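Local coordinates for putative uncharacterized protein (Leishmania major, PDB 3M3I), which is of unknown biochemical function but belongs to the DUF985 family of the cupin superfamily and is found as an assembly of two copies, at residues A[80-86]-A[146-152]; A[33-39]-A[184-188]; A[65-69]-A[170-174]. All blocks are in the same frame, centred on the assembly; numbering follows the deposited sequence.

Interaction 1: residues A[80-86]-A[146-152]; sequences SDETWMY and LQYTVPG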
# COMPACT_ATOMS: atom_id res chain seq x y z
N SER A 80 0.29 13.73 7.98
CA SER A 80 1.05 13.11 6.90
C SER A 80 0.10 12.50 5.87
O SER A 80 -1.08 12.30 6.16
CB SER A 80 1.97 12.03 7.47
OG SER A 80 2.78 12.56 8.50
N ASP A 81 0.62 12.21 4.67
CA ASP A 81 -0.15 11.56 3.60
C ASP A 81 -0.55 10.16 4.02
O ASP A 81 0.19 9.48 4.72
CB ASP A 81 0.69 11.39 2.32
CG ASP A 81 1.12 12.69 1.70
OD1 ASP A 81 2.07 12.65 0.89
OD2 ASP A 81 0.53 13.75 1.99
N GLU A 82 -1.71 9.72 3.55
CA GLU A 82 -2.14 8.35 3.75
C GLU A 82 -2.58 7.71 2.43
O GLU A 82 -3.46 8.22 1.74
CB GLU A 82 -3.28 8.32 4.75
CG GLU A 82 -3.77 6.91 5.04
CD GLU A 82 -4.86 6.87 6.08
OE1 GLU A 82 -5.78 7.72 6.03
OE2 GLU A 82 -4.80 5.96 6.92
N THR A 83 -1.96 6.58 2.10
CA THR A 83 -2.19 5.92 0.82
C THR A 83 -3.09 4.71 1.02
O THR A 83 -2.80 3.87 1.87
CB THR A 83 -0.84 5.50 0.15
OG1 THR A 83 -0.04 6.66 -0.13
CG2 THR A 83 -1.09 4.75 -1.13
N TRP A 84 -4.15 4.63 0.22
CA TRP A 84 -5.19 3.60 0.32
C TRP A 84 -5.14 2.61 -0.85
O TRP A 84 -5.32 3.01 -1.98
CB TRP A 84 -6.56 4.28 0.28
CG TRP A 84 -6.81 5.11 1.47
CD1 TRP A 84 -6.16 6.25 1.83
CD2 TRP A 84 -7.80 4.88 2.47
NE1 TRP A 84 -6.67 6.74 3.00
CE2 TRP A 84 -7.68 5.91 3.42
CE3 TRP A 84 -8.77 3.89 2.66
CZ2 TRP A 84 -8.49 5.99 4.54
CZ3 TRP A 84 -9.59 3.97 3.77
CH2 TRP A 84 -9.44 5.02 4.71
N MET A 85 -4.95 1.31 -0.57
CA MET A 85 -4.81 0.27 -1.60
C MET A 85 -5.97 -0.73 -1.53
O MET A 85 -6.14 -1.37 -0.52
CB MET A 85 -3.54 -0.55 -1.37
CG MET A 85 -2.31 -0.08 -2.11
SD MET A 85 -1.34 1.20 -1.32
CE MET A 85 -1.32 0.74 0.41
N TYR A 86 -6.71 -0.89 -2.63
CA TYR A 86 -7.83 -1.82 -2.70
C TYR A 86 -7.40 -3.31 -2.68
O TYR A 86 -6.52 -3.72 -3.42
CB TYR A 86 -8.67 -1.55 -3.96
CG TYR A 86 -9.75 -2.58 -4.19
CD1 TYR A 86 -9.47 -3.78 -4.85
CD2 TYR A 86 -11.06 -2.38 -3.72
CE1 TYR A 86 -10.46 -4.74 -5.07
CE2 TYR A 86 -12.06 -3.34 -3.93
CZ TYR A 86 -11.75 -4.52 -4.59
OH TYR A 86 -12.70 -5.48 -4.79
N LEU A 146 -7.25 1.70 -7.94
CA LEU A 146 -6.68 0.66 -7.09
C LEU A 146 -5.86 1.23 -5.95
O LEU A 146 -5.73 0.60 -4.90
CB LEU A 146 -5.80 -0.28 -7.88
CG LEU A 146 -6.43 -1.30 -8.83
CD1 LEU A 146 -5.32 -1.88 -9.67
CD2 LEU A 146 -7.20 -2.41 -8.08
N GLN A 147 -5.30 2.41 -6.16
CA GLN A 147 -4.46 3.09 -5.18
C GLN A 147 -4.82 4.58 -5.22
O GLN A 147 -5.15 5.11 -6.27
CB GLN A 147 -3.00 2.86 -5.56
CG GLN A 147 -1.96 3.45 -4.64
CD GLN A 147 -0.58 3.58 -5.28
OE1 GLN A 147 0.09 4.56 -5.07
NE2 GLN A 147 -0.15 2.57 -6.02
N TYR A 148 -4.76 5.25 -4.07
CA TYR A 148 -4.97 6.68 -3.97
C TYR A 148 -4.43 7.20 -2.64
O TYR A 148 -4.50 6.50 -1.62
CB TYR A 148 -6.46 7.02 -4.09
CG TYR A 148 -6.75 8.48 -3.87
CD1 TYR A 148 -6.75 9.38 -4.94
CD2 TYR A 148 -6.99 8.97 -2.60
CE1 TYR A 148 -7.01 10.74 -4.73
CE2 TYR A 148 -7.25 10.31 -2.39
CZ TYR A 148 -7.25 11.19 -3.45
OH TYR A 148 -7.51 12.51 -3.21
N THR A 149 -3.89 8.42 -2.66
CA THR A 149 -3.21 9.04 -1.53
C THR A 149 -3.94 10.29 -1.06
O THR A 149 -4.14 11.23 -1.82
CB THR A 149 -1.76 9.42 -1.88
OG1 THR A 149 -1.01 8.24 -2.11
CG2 THR A 149 -1.10 10.20 -0.76
N VAL A 150 -4.33 10.29 0.22
CA VAL A 150 -5.04 11.41 0.83
C VAL A 150 -3.96 12.35 1.37
O VAL A 150 -3.20 11.94 2.23
CB VAL A 150 -5.97 10.95 1.97
CG1 VAL A 150 -6.68 12.13 2.60
CG2 VAL A 150 -6.98 9.94 1.44
N PRO A 151 -3.87 13.58 0.84
CA PRO A 151 -2.74 14.40 1.27
C PRO A 151 -2.88 14.81 2.73
O PRO A 151 -3.99 15.02 3.21
CB PRO A 151 -2.82 15.63 0.36
CG PRO A 151 -3.66 15.19 -0.82
CD PRO A 151 -4.65 14.25 -0.22
N GLY A 152 -1.75 14.87 3.43
CA GLY A 152 -1.70 15.39 4.79
C GLY A 152 -2.37 16.75 4.88
O GLY A 152 -2.17 17.60 4.03
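Two side-chain bonds supplement the backbone bonding here. Thr83 OG1 and Thr149 OG1 lie 2.7 Å apart and share a hydrogen bond across a non-hydrogen-bonded pair, where the CA atoms come within 4.0 Å and two short threonines on one side of the sheet can bring their hydroxyls together. Asp81 OD2 accepts the Gly152 N proton at 2.9 Å, continuing the pairing past the last strand residue; Asp81 OD1 bonds to Tyr60 OH of the second subunit. The backbone bonding is regular and antiparallel, from Glu82 to Tyr86: Glu82 N to Val150 O (3.0 Å) and Val150 N to Glu82 O (2.7 Å), Trp84 N to Tyr148 O (2.6 Å) and Tyr148 N to Trp84 O (3.1 Å), then Tyr86 N to Leu146 O (2.9 Å). Side chains alternate between two faces. Glu82, Trp84, Tyr148 and Val150 point into the jelly-roll barrel characteristic of cupins, where Trp84 NE1 reaches Val150 CG2 at 3.6 Å and bonds weakly to Glu82 OE1 (3.3 Å), and Phe156 of the opposing sheet packs on all three. Thr83, Met85, Gln147 and Thr149 occupy the face turned to the second subunit, where Met85 packs on its own copy and Gln147 bonds to Thr62 and Ser175 of that subunit. A mainly aromatic and aliphatic inner face, also holding the buried Glu82, backs a mixed polar and apolar dimer surface.

Interaction 2: residues A[33-39]-A[184-188]; sequences HPEGGYY and YRDFE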
# COMPACT_ATOMS: atom_id res chain seq x y z
N HIS A 33 -12.06 1.00 15.03
CA HIS A 33 -11.18 2.16 15.00
C HIS A 33 -11.98 3.37 15.49
O HIS A 33 -13.18 3.46 15.25
CB HIS A 33 -10.70 2.37 13.56
CG HIS A 33 -9.52 3.27 13.44
ND1 HIS A 33 -9.60 4.63 13.63
CD2 HIS A 33 -8.22 3.00 13.16
CE1 HIS A 33 -8.41 5.17 13.47
NE2 HIS A 33 -7.55 4.20 13.18
N PRO A 34 -11.33 4.29 16.22
CA PRO A 34 -12.02 5.50 16.68
C PRO A 34 -12.87 6.19 15.59
O PRO A 34 -14.07 6.40 15.80
CB PRO A 34 -10.87 6.38 17.15
CG PRO A 34 -9.83 5.41 17.63
CD PRO A 34 -10.03 4.12 16.90
N GLU A 35 -12.26 6.49 14.44
CA GLU A 35 -12.95 7.14 13.31
C GLU A 35 -14.21 6.38 12.84
O GLU A 35 -15.18 6.97 12.35
CB GLU A 35 -11.97 7.34 12.13
CG GLU A 35 -11.54 6.03 11.41
CD GLU A 35 -10.39 6.20 10.43
OE1 GLU A 35 -9.26 6.52 10.85
OE2 GLU A 35 -10.61 6.01 9.21
N GLY A 36 -14.19 5.06 13.00
CA GLY A 36 -15.26 4.18 12.57
C GLY A 36 -14.60 3.05 11.84
O GLY A 36 -13.37 2.99 11.81
N GLY A 37 -15.38 2.14 11.26
CA GLY A 37 -14.82 1.00 10.55
C GLY A 37 -13.92 0.14 11.41
O GLY A 37 -13.85 0.31 12.60
N TYR A 38 -13.21 -0.79 10.78
CA TYR A 38 -12.43 -1.81 11.49
C TYR A 38 -10.96 -1.76 11.07
O TYR A 38 -10.63 -1.32 9.97
CB TYR A 38 -13.07 -3.18 11.28
CG TYR A 38 -14.54 -3.20 11.70
CD1 TYR A 38 -15.53 -2.71 10.85
CD2 TYR A 38 -14.93 -3.67 12.95
CE1 TYR A 38 -16.87 -2.70 11.23
CE2 TYR A 38 -16.27 -3.67 13.33
CZ TYR A 38 -17.23 -3.18 12.47
OH TYR A 38 -18.57 -3.17 12.84
N TYR A 39 -10.05 -2.20 11.94
CA TYR A 39 -8.63 -2.13 11.62
C TYR A 39 -7.70 -3.03 12.43
O TYR A 39 -8.09 -3.62 13.41
CB TYR A 39 -8.15 -0.69 11.73
CG TYR A 39 -7.59 -0.31 13.07
CD1 TYR A 39 -6.28 0.14 13.19
CD2 TYR A 39 -8.36 -0.40 14.22
CE1 TYR A 39 -5.77 0.48 14.42
CE2 TYR A 39 -7.85 -0.06 15.44
CZ TYR A 39 -6.56 0.38 15.54
OH TYR A 39 -6.04 0.74 16.76
N TYR A 184 -1.28 8.80 17.22
CA TYR A 184 -2.55 9.39 17.67
C TYR A 184 -2.38 10.84 18.14
O TYR A 184 -3.35 11.59 18.20
CB TYR A 184 -3.22 8.54 18.75
CG TYR A 184 -4.03 7.37 18.21
CD1 TYR A 184 -5.25 7.58 17.60
CD2 TYR A 184 -3.56 6.06 18.31
CE1 TYR A 184 -6.00 6.50 17.10
CE2 TYR A 184 -4.29 4.98 17.81
CZ TYR A 184 -5.50 5.20 17.21
OH TYR A 184 -6.23 4.14 16.72
N ARG A 185 -1.14 11.27 18.42
CA ARG A 185 -0.92 12.67 18.73
C ARG A 185 -1.26 13.55 17.53
O ARG A 185 -1.61 14.71 17.72
CB ARG A 185 0.49 12.92 19.24
CG ARG A 185 0.69 12.46 20.69
CD ARG A 185 2.12 12.57 21.15
NE ARG A 185 3.02 11.70 20.40
CZ ARG A 185 4.31 11.49 20.68
NH1 ARG A 185 4.90 12.06 21.73
NH2 ARG A 185 5.02 10.67 19.90
N ASP A 186 -1.20 12.98 16.31
CA ASP A 186 -1.57 13.67 15.06
C ASP A 186 -2.97 13.31 14.53
O ASP A 186 -3.29 13.56 13.36
CB ASP A 186 -0.56 13.29 13.97
CG ASP A 186 0.86 13.40 14.43
OD1 ASP A 186 1.18 14.40 15.07
OD2 ASP A 186 1.68 12.51 14.12
N PHE A 187 -3.81 12.72 15.38
CA PHE A 187 -5.13 12.25 14.97
C PHE A 187 -6.14 13.20 15.55
O PHE A 187 -6.25 13.33 16.80
CB PHE A 187 -5.33 10.84 15.48
CG PHE A 187 -6.67 10.24 15.16
CD1 PHE A 187 -6.96 9.81 13.87
CD2 PHE A 187 -7.62 10.05 16.16
CE1 PHE A 187 -8.18 9.24 13.59
CE2 PHE A 187 -8.84 9.48 15.88
CZ PHE A 187 -9.12 9.07 14.59
N GLU A 188 -6.82 13.92 14.67
CA GLU A 188 -7.85 14.87 15.05
C GLU A 188 -9.18 14.38 14.51
O GLU A 188 -9.28 14.08 13.34
CB GLU A 188 -7.54 16.28 14.54
CG GLU A 188 -8.64 17.32 14.83
CD GLU A 188 -8.15 18.76 14.86
OE1 GLU A 188 -7.04 19.03 14.34
OE2 GLU A 188 -8.88 19.64 15.40
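A type I beta turn from His33 to Gly36, closed by Gly36 N to His33 O at 2.9 Å, leads into the strand that starts at Tyr38. Gly36 (phi 133°, psi -175°) and Gly37 (phi 58°) adopt backbone angles that suit glycine, and His33 N to Gly37 O at 3.1 Å ties the loop together. Segment 184-188 begins with a short 3-10 turn in which Phe187 N bonds to Tyr184 O at 3.1 Å; Phe187 points toward segment 33-39, which Tyr184 reaches with its hydroxyl. The contact joins the hairpin connection between strands 31-32 and 38-44 of one cupin sheet to the loop leading from strand 172-179 into strand 188-189 of the other. The edge of the His33 imidazole addresses the face of Phe187 in an offset edge-to-face pair, with centroids 5.8 Å apart and planes at 68°. Pro34, rigid and apolar, abuts the Tyr184 and Phe187 rings: its CB lies 3.9 Å from Phe187 CE2 and its CG 4.0 Å from Tyr184 CE1. Tyr184 OH sits over one face of the His33 ring and makes a weak hydrogen bond to Tyr39 OH at 3.4 Å. Glu35 OE1 approaches Phe187 CE1 at 4.0 Å; Glu35 OE2 bonds to Ser73 OG.

Interaction 3: residues A[65-69]-A[170-174]; sequences FLCTP and GYSLV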
# COMPACT_ATOMS: atom_id res chain seq x y z
N PHE A 65 -7.60 -1.81 6.77
CA PHE A 65 -8.80 -1.06 7.12
C PHE A 65 -10.02 -1.60 6.39
O PHE A 65 -10.00 -1.71 5.17
CB PHE A 65 -8.62 0.43 6.79
CG PHE A 65 -9.77 1.27 7.23
CD1 PHE A 65 -9.90 1.65 8.55
CD2 PHE A 65 -10.75 1.64 6.33
CE1 PHE A 65 -10.98 2.42 8.96
CE2 PHE A 65 -11.82 2.41 6.73
CZ PHE A 65 -11.94 2.79 8.05
N LEU A 66 -11.07 -1.94 7.13
CA LEU A 66 -12.34 -2.38 6.53
C LEU A 66 -13.47 -1.42 6.92
O LEU A 66 -13.52 -0.91 8.04
CB LEU A 66 -12.65 -3.83 6.92
CG LEU A 66 -13.95 -4.52 6.46
CD1 LEU A 66 -13.82 -6.05 6.41
CD2 LEU A 66 -15.12 -4.14 7.36
N CYS A 67 -14.36 -1.17 5.97
CA CYS A 67 -15.44 -0.19 6.08
C CYS A 67 -16.74 -0.91 5.69
O CYS A 67 -16.73 -1.75 4.81
CB CYS A 67 -15.14 0.96 5.12
SG CYS A 67 -16.00 2.53 5.36
N THR A 68 -17.84 -0.58 6.36
CA THR A 68 -19.16 -1.14 6.07
C THR A 68 -20.17 0.00 5.93
O THR A 68 -19.85 1.13 6.28
CB THR A 68 -19.63 -2.11 7.18
OG1 THR A 68 -19.43 -1.50 8.46
CG2 THR A 68 -18.85 -3.42 7.14
N PRO A 69 -21.38 -0.27 5.42
CA PRO A 69 -22.40 0.79 5.40
C PRO A 69 -22.85 1.25 6.79
O PRO A 69 -23.19 2.42 6.97
CB PRO A 69 -23.55 0.15 4.62
CG PRO A 69 -22.95 -0.97 3.87
CD PRO A 69 -21.84 -1.48 4.71
N GLY A 170 -21.21 -5.64 0.64
CA GLY A 170 -21.50 -5.16 2.00
C GLY A 170 -20.31 -4.63 2.78
O GLY A 170 -20.44 -4.29 3.96
N TYR A 171 -19.15 -4.56 2.14
CA TYR A 171 -17.93 -4.08 2.80
C TYR A 171 -16.88 -3.68 1.78
O TYR A 171 -17.02 -3.94 0.60
CB TYR A 171 -17.34 -5.17 3.67
CG TYR A 171 -16.63 -6.21 2.86
CD1 TYR A 171 -15.25 -6.19 2.70
CD2 TYR A 171 -17.34 -7.20 2.22
CE1 TYR A 171 -14.60 -7.14 1.94
CE2 TYR A 171 -16.70 -8.15 1.45
CZ TYR A 171 -15.33 -8.12 1.32
OH TYR A 171 -14.70 -9.07 0.57
N SER A 172 -15.81 -3.08 2.25
CA SER A 172 -14.63 -2.83 1.44
C SER A 172 -13.39 -2.95 2.29
O SER A 172 -13.24 -2.20 3.25
CB SER A 172 -14.69 -1.43 0.86
OG SER A 172 -13.51 -1.17 0.12
N LEU A 173 -12.51 -3.89 1.95
CA LEU A 173 -11.25 -4.07 2.67
C LEU A 173 -10.10 -3.40 1.90
O LEU A 173 -9.98 -3.57 0.69
CB LEU A 173 -10.97 -5.56 2.86
CG LEU A 173 -9.62 -6.00 3.44
CD1 LEU A 173 -9.42 -5.50 4.86
CD2 LEU A 173 -9.50 -7.52 3.39
N VAL A 174 -9.28 -2.65 2.60
CA VAL A 174 -8.12 -2.01 2.01
C VAL A 174 -6.92 -2.16 2.94
O VAL A 174 -7.05 -2.67 4.05
CB VAL A 174 -8.34 -0.47 1.72
CG1 VAL A 174 -9.41 -0.25 0.69
CG2 VAL A 174 -8.67 0.29 3.00
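This is an antiparallel strand pairing inside a cupin beta sheet, joining the C-terminal end of strand 56-67 to the beginning of strand 172-179. The short strand axes run at 165° and approach to 4.8 Å. Two hydrogen-bonded pairs hold the register: Phe65 N to Val174 O (2.9 Å) with Val174 N to Phe65 O (2.8 Å), and Cys67 N to Ser172 O (3.1 Å) with Ser172 N to Cys67 O (3.0 Å). Between them, Leu66 and Leu173 form a non-hydrogen-bonded pair, Leu66 CB standing 4.2 Å from Leu173 CD1. Leu66 CD1 also meets Tyr171 CD1 at 4.0 Å, and Trp24 packs on both leucines and bonds to Tyr171 OH, so helix 21-27 packs against this face. On the other face, Phe65 CB touches Val174 CG2 at 3.8 Å; Cys67 and Ser172, both small, pack against Leu92 of the opposing sheet, with Ser172 OG bonded to Asp90 O. Beyond the strands, Gly170, at angles (phi 86°, psi 5°) that call for glycine, places its O 3.2 Å from Pro69 CD. A proline has no amide proton to offer, so the backbone pairing does not extend to this residue, while side chains carry the apolar contacts.

In the fold
All three contacts reach the same curved antiparallel sheet, with centres 15 to 16 Å apart. Interactions 1 and 3 touch because strands 81-87 and 172-179 are neighbours: Trp84 CZ3 lies 3.7 Å from Phe65 CD2 and Trp84 CE3 3.6 Å from Val174 CG2, within the barrel interior. Interaction 2 meets interaction 3 through the adjoining strands 38-44 and 56-67, where Tyr38 N probably bonds to Leu66 O at 2.8 Å, and Glu35 OE2 comes within 3.6 Å of Phe65 CE1. Phe65 of interaction 3 therefore touches both Trp84 of interaction 1 and Glu35 of interaction 2. Interactions 1 and 2 do not touch, their nearest atoms being about 5 Å apart. At the dimer interface, Leu146 of interaction 1 packs on Leu173 of the second subunit.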